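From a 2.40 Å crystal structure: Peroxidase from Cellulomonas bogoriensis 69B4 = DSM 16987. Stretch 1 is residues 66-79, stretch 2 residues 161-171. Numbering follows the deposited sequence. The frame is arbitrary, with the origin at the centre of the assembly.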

# COMPACT_ATOMS: atom_id res chain seq x y z
N ARG A 66 16.87 19.98 -17.71
CA ARG A 66 16.04 20.73 -16.73
C ARG A 66 15.35 19.74 -15.78
O ARG A 66 15.47 19.91 -14.55
CB ARG A 66 15.02 21.62 -17.46
CG ARG A 66 14.20 22.51 -16.54
CD ARG A 66 15.03 23.58 -15.82
NE ARG A 66 14.23 24.29 -14.82
CZ ARG A 66 14.54 25.49 -14.31
NH1 ARG A 66 15.62 26.13 -14.71
NH2 ARG A 66 13.75 26.04 -13.40
N LEU A 67 14.68 18.73 -16.33
CA LEU A 67 13.94 17.71 -15.55
C LEU A 67 14.87 17.06 -14.51
O LEU A 67 14.49 16.99 -13.34
CB LEU A 67 13.40 16.66 -16.51
CG LEU A 67 12.62 15.53 -15.85
CD1 LEU A 67 11.47 16.07 -15.03
CD2 LEU A 67 12.10 14.55 -16.90
N LEU A 68 16.02 16.57 -14.94
CA LEU A 68 17.03 15.90 -14.06
C LEU A 68 17.54 16.88 -13.00
O LEU A 68 17.86 16.43 -11.88
CB LEU A 68 18.20 15.39 -14.91
CG LEU A 68 17.84 14.30 -15.91
CD1 LEU A 68 19.08 13.91 -16.72
CD2 LEU A 68 17.22 13.09 -15.22
N ARG A 69 17.65 18.15 -13.35
CA ARG A 69 18.19 19.19 -12.43
C ARG A 69 17.15 19.51 -11.37
O ARG A 69 17.54 19.60 -10.20
CB ARG A 69 18.59 20.45 -13.18
CG ARG A 69 19.92 20.37 -13.92
CD ARG A 69 20.20 21.77 -14.41
NE ARG A 69 21.36 21.93 -15.27
CZ ARG A 69 22.53 22.45 -14.90
NH1 ARG A 69 22.75 22.84 -13.66
NH2 ARG A 69 23.51 22.52 -15.78
N VAL A 70 15.88 19.72 -11.74
CA VAL A 70 14.80 20.01 -10.73
C VAL A 70 14.63 18.77 -9.82
O VAL A 70 14.47 18.96 -8.61
CB VAL A 70 13.47 20.47 -11.36
CG1 VAL A 70 13.63 21.81 -12.06
CG2 VAL A 70 12.87 19.44 -12.30
N TRP A 71 14.72 17.57 -10.38
CA TRP A 71 14.60 16.31 -9.61
C TRP A 71 15.77 16.18 -8.62
O TRP A 71 15.54 15.75 -7.48
CB TRP A 71 14.54 15.09 -10.53
CG TRP A 71 13.16 14.78 -11.01
CD1 TRP A 71 11.97 15.28 -10.56
CD2 TRP A 71 12.83 13.82 -12.04
NE1 TRP A 71 10.94 14.72 -11.26
CE2 TRP A 71 11.43 13.82 -12.17
CE3 TRP A 71 13.59 12.99 -12.87
CZ2 TRP A 71 10.77 13.01 -13.09
CZ3 TRP A 71 12.93 12.20 -13.78
CH2 TRP A 71 11.55 12.21 -13.89
N THR A 72 16.97 16.55 -9.04
CA THR A 72 18.18 16.50 -8.17
C THR A 72 17.92 17.35 -6.92
O THR A 72 18.17 16.87 -5.81
CB THR A 72 19.44 16.93 -8.92
OG1 THR A 72 19.60 16.00 -10.00
CG2 THR A 72 20.65 16.95 -8.02
N VAL A 73 17.42 18.57 -7.10
CA VAL A 73 17.05 19.46 -5.96
C VAL A 73 16.07 18.73 -5.04
O VAL A 73 16.36 18.64 -3.82
CB VAL A 73 16.47 20.79 -6.46
CG1 VAL A 73 16.01 21.66 -5.30
CG2 VAL A 73 17.48 21.56 -7.31
N ASP A 74 14.99 18.18 -5.60
CA ASP A 74 13.89 17.53 -4.83
C ASP A 74 14.44 16.29 -4.11
O ASP A 74 14.08 16.09 -2.94
CB ASP A 74 12.71 17.18 -5.73
CG ASP A 74 11.85 18.39 -6.11
OD1 ASP A 74 11.98 19.43 -5.43
OD2 ASP A 74 11.05 18.27 -7.08
N ILE A 75 15.28 15.50 -4.77
CA ILE A 75 15.89 14.30 -4.14
C ILE A 75 16.76 14.75 -2.96
O ILE A 75 16.66 14.14 -1.88
CB ILE A 75 16.69 13.48 -5.17
CG1 ILE A 75 15.80 12.90 -6.26
CG2 ILE A 75 17.48 12.38 -4.47
CD1 ILE A 75 16.57 12.34 -7.43
N GLU A 76 17.60 15.76 -3.16
CA GLU A 76 18.56 16.21 -2.11
C GLU A 76 17.78 16.72 -0.90
O GLU A 76 18.23 16.49 0.25
CB GLU A 76 19.52 17.27 -2.66
CG GLU A 76 20.57 16.70 -3.61
CD GLU A 76 21.59 17.70 -4.15
OE1 GLU A 76 21.49 18.88 -3.82
OE2 GLU A 76 22.54 17.26 -4.81
N ARG A 77 16.64 17.37 -1.14
CA ARG A 77 15.77 17.94 -0.07
C ARG A 77 14.94 16.85 0.61
O ARG A 77 15.04 16.72 1.83
CB ARG A 77 14.84 19.00 -0.67
CG ARG A 77 15.48 20.37 -0.75
CD ARG A 77 14.93 21.24 -1.84
NE ARG A 77 15.61 22.52 -1.77
CZ ARG A 77 15.35 23.44 -0.85
NH1 ARG A 77 14.39 23.27 0.03
NH2 ARG A 77 16.03 24.57 -0.85
N LEU A 78 14.12 16.12 -0.15
CA LEU A 78 13.14 15.15 0.42
C LEU A 78 13.90 14.10 1.26
O LEU A 78 13.45 13.82 2.38
CB LEU A 78 12.31 14.51 -0.69
CG LEU A 78 11.35 15.45 -1.43
CD1 LEU A 78 10.82 14.81 -2.71
CD2 LEU A 78 10.18 15.87 -0.54
N THR A 79 15.04 13.61 0.77
CA THR A 79 15.83 12.52 1.43
C THR A 79 16.46 13.02 2.74
O THR A 79 16.86 12.15 3.55
CB THR A 79 16.88 11.93 0.48
OG1 THR A 79 17.76 12.98 0.06
CG2 THR A 79 16.27 11.27 -0.73
N VAL A 161 5.53 15.06 -5.19
CA VAL A 161 6.46 16.20 -5.47
C VAL A 161 7.21 15.92 -6.78
O VAL A 161 7.22 16.82 -7.64
CB VAL A 161 7.42 16.44 -4.29
CG1 VAL A 161 8.56 17.36 -4.67
CG2 VAL A 161 6.66 16.99 -3.08
N LEU A 162 7.79 14.74 -6.93
CA LEU A 162 8.62 14.41 -8.11
C LEU A 162 7.75 14.42 -9.37
O LEU A 162 8.22 14.91 -10.42
CB LEU A 162 9.30 13.05 -7.92
CG LEU A 162 10.31 13.02 -6.77
CD1 LEU A 162 10.63 11.58 -6.38
CD2 LEU A 162 11.57 13.78 -7.13
N THR A 163 6.51 13.93 -9.27
CA THR A 163 5.56 13.83 -10.40
C THR A 163 5.18 15.24 -10.85
O THR A 163 5.24 15.51 -12.06
CB THR A 163 4.33 12.99 -10.02
OG1 THR A 163 4.79 11.70 -9.64
CG2 THR A 163 3.33 12.85 -11.14
N LYS A 164 4.79 16.10 -9.90
CA LYS A 164 4.42 17.52 -10.17
C LYS A 164 5.59 18.26 -10.83
O LYS A 164 5.33 19.08 -11.72
CB LYS A 164 4.09 18.23 -8.86
CG LYS A 164 2.68 18.06 -8.36
CD LYS A 164 2.50 18.54 -6.93
CE LYS A 164 2.69 20.04 -6.80
NZ LYS A 164 2.36 20.52 -5.43
N GLU A 165 6.82 18.00 -10.39
CA GLU A 165 8.03 18.71 -10.88
C GLU A 165 8.21 18.46 -12.38
O GLU A 165 8.72 19.37 -13.06
CB GLU A 165 9.26 18.23 -10.13
CG GLU A 165 10.33 19.27 -10.04
CD GLU A 165 9.91 20.42 -9.16
OE1 GLU A 165 9.89 20.24 -7.91
OE2 GLU A 165 9.56 21.48 -9.72
N ALA A 166 7.80 17.28 -12.87
CA ALA A 166 7.96 16.84 -14.27
C ALA A 166 6.79 17.32 -15.15
O ALA A 166 6.84 17.06 -16.38
CB ALA A 166 8.08 15.34 -14.31
N GLN A 167 5.80 17.99 -14.56
CA GLN A 167 4.57 18.41 -15.30
C GLN A 167 5.01 19.24 -16.51
O GLN A 167 5.79 20.23 -16.31
CB GLN A 167 3.60 19.19 -14.39
CG GLN A 167 2.12 18.89 -14.64
CD GLN A 167 1.46 18.04 -13.56
OE1 GLN A 167 0.63 17.17 -13.82
NE2 GLN A 167 1.79 18.31 -12.30
N GLY A 168 4.59 18.84 -17.71
CA GLY A 168 4.94 19.54 -18.97
C GLY A 168 6.24 19.03 -19.62
O GLY A 168 6.43 19.37 -20.81
N LEU A 169 7.06 18.25 -18.89
CA LEU A 169 8.31 17.64 -19.44
C LEU A 169 8.12 16.13 -19.61
O LEU A 169 8.63 15.56 -20.60
CB LEU A 169 9.48 17.92 -18.48
CG LEU A 169 9.69 19.39 -18.13
CD1 LEU A 169 10.66 19.53 -16.95
CD2 LEU A 169 10.20 20.17 -19.34
N ALA A 170 7.44 15.50 -18.66
CA ALA A 170 7.16 14.05 -18.68
C ALA A 170 5.85 13.79 -17.94
O ALA A 170 5.58 14.52 -16.97
CB ALA A 170 8.29 13.30 -18.06
N SER A 171 5.10 12.79 -18.40
CA SER A 171 3.83 12.35 -17.76
C SER A 171 3.98 10.90 -17.29
O SER A 171 4.83 10.18 -17.84
CB SER A 171 2.68 12.55 -18.69
OG SER A 171 2.84 11.77 -19.86

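Helix 66-78 and the helical segment 161-165 run nearly antiparallel: their N-to-C directions differ by 157° and their axes approach to 10.0 Å. The nearest CA pairs are Leu67 CA-Ala166 CA (6.2 Å), Val70 CA-Glu165 CA (6.9 Å) and Trp71 CA-Leu162 CA (6.5 Å), and the contact buries 560 Å² in total.

Trp71 supplies the one hydrogen bond assigned across the interface. Its CA-to-CB bond points sideways, but chi1 of -86° (m) with chi2 of -12° carries the indole to the other stretch, where NE1 donates to Leu162 O at 2.9 Å with an N-H...O angle of 160°. The acceptor lies at the ring edge, near its plane, as an indole N-H requires. Leu162 O also accepts a weak backbone bond from Ala166 N (3.4 Å), so the indole shares this carbonyl with the backbone. The same ring packs CZ2 against Ala166 CB (3.8 Å).

Leu162 likewise starts sideways; its m,t rotamer (-65°, 164°) places CD2 3.8 Å from both Trp71 CD1 and Asp74 CB. The CA-to-CB bond of Leu78 points toward the partner, and its m,t rotamer sets CD1 3.9 Å from Val161 CG1. At the other end, Leu67 adopts t,p (179°, 56°), which directs CD1 to Ala166 CB at 3.5 Å and CD2 to Ala170 CB at 4.2 Å. Leu169 CD1 approaches Leu67 CB at 4.0 Å, extending the apolar patch beyond the helix.

Glu165 is folded rather than extended, with chi1 -152° (t), chi2 68° (p) and chi3 74°. Its CG rests 3.4 Å from Val70 CG2, and its carboxylate turns to Asp74, bringing OE1 to 2.4 Å from Asp74 OD2. Two oxygens this close suggest that one of the two acids is protonated; the coordinates do not say which.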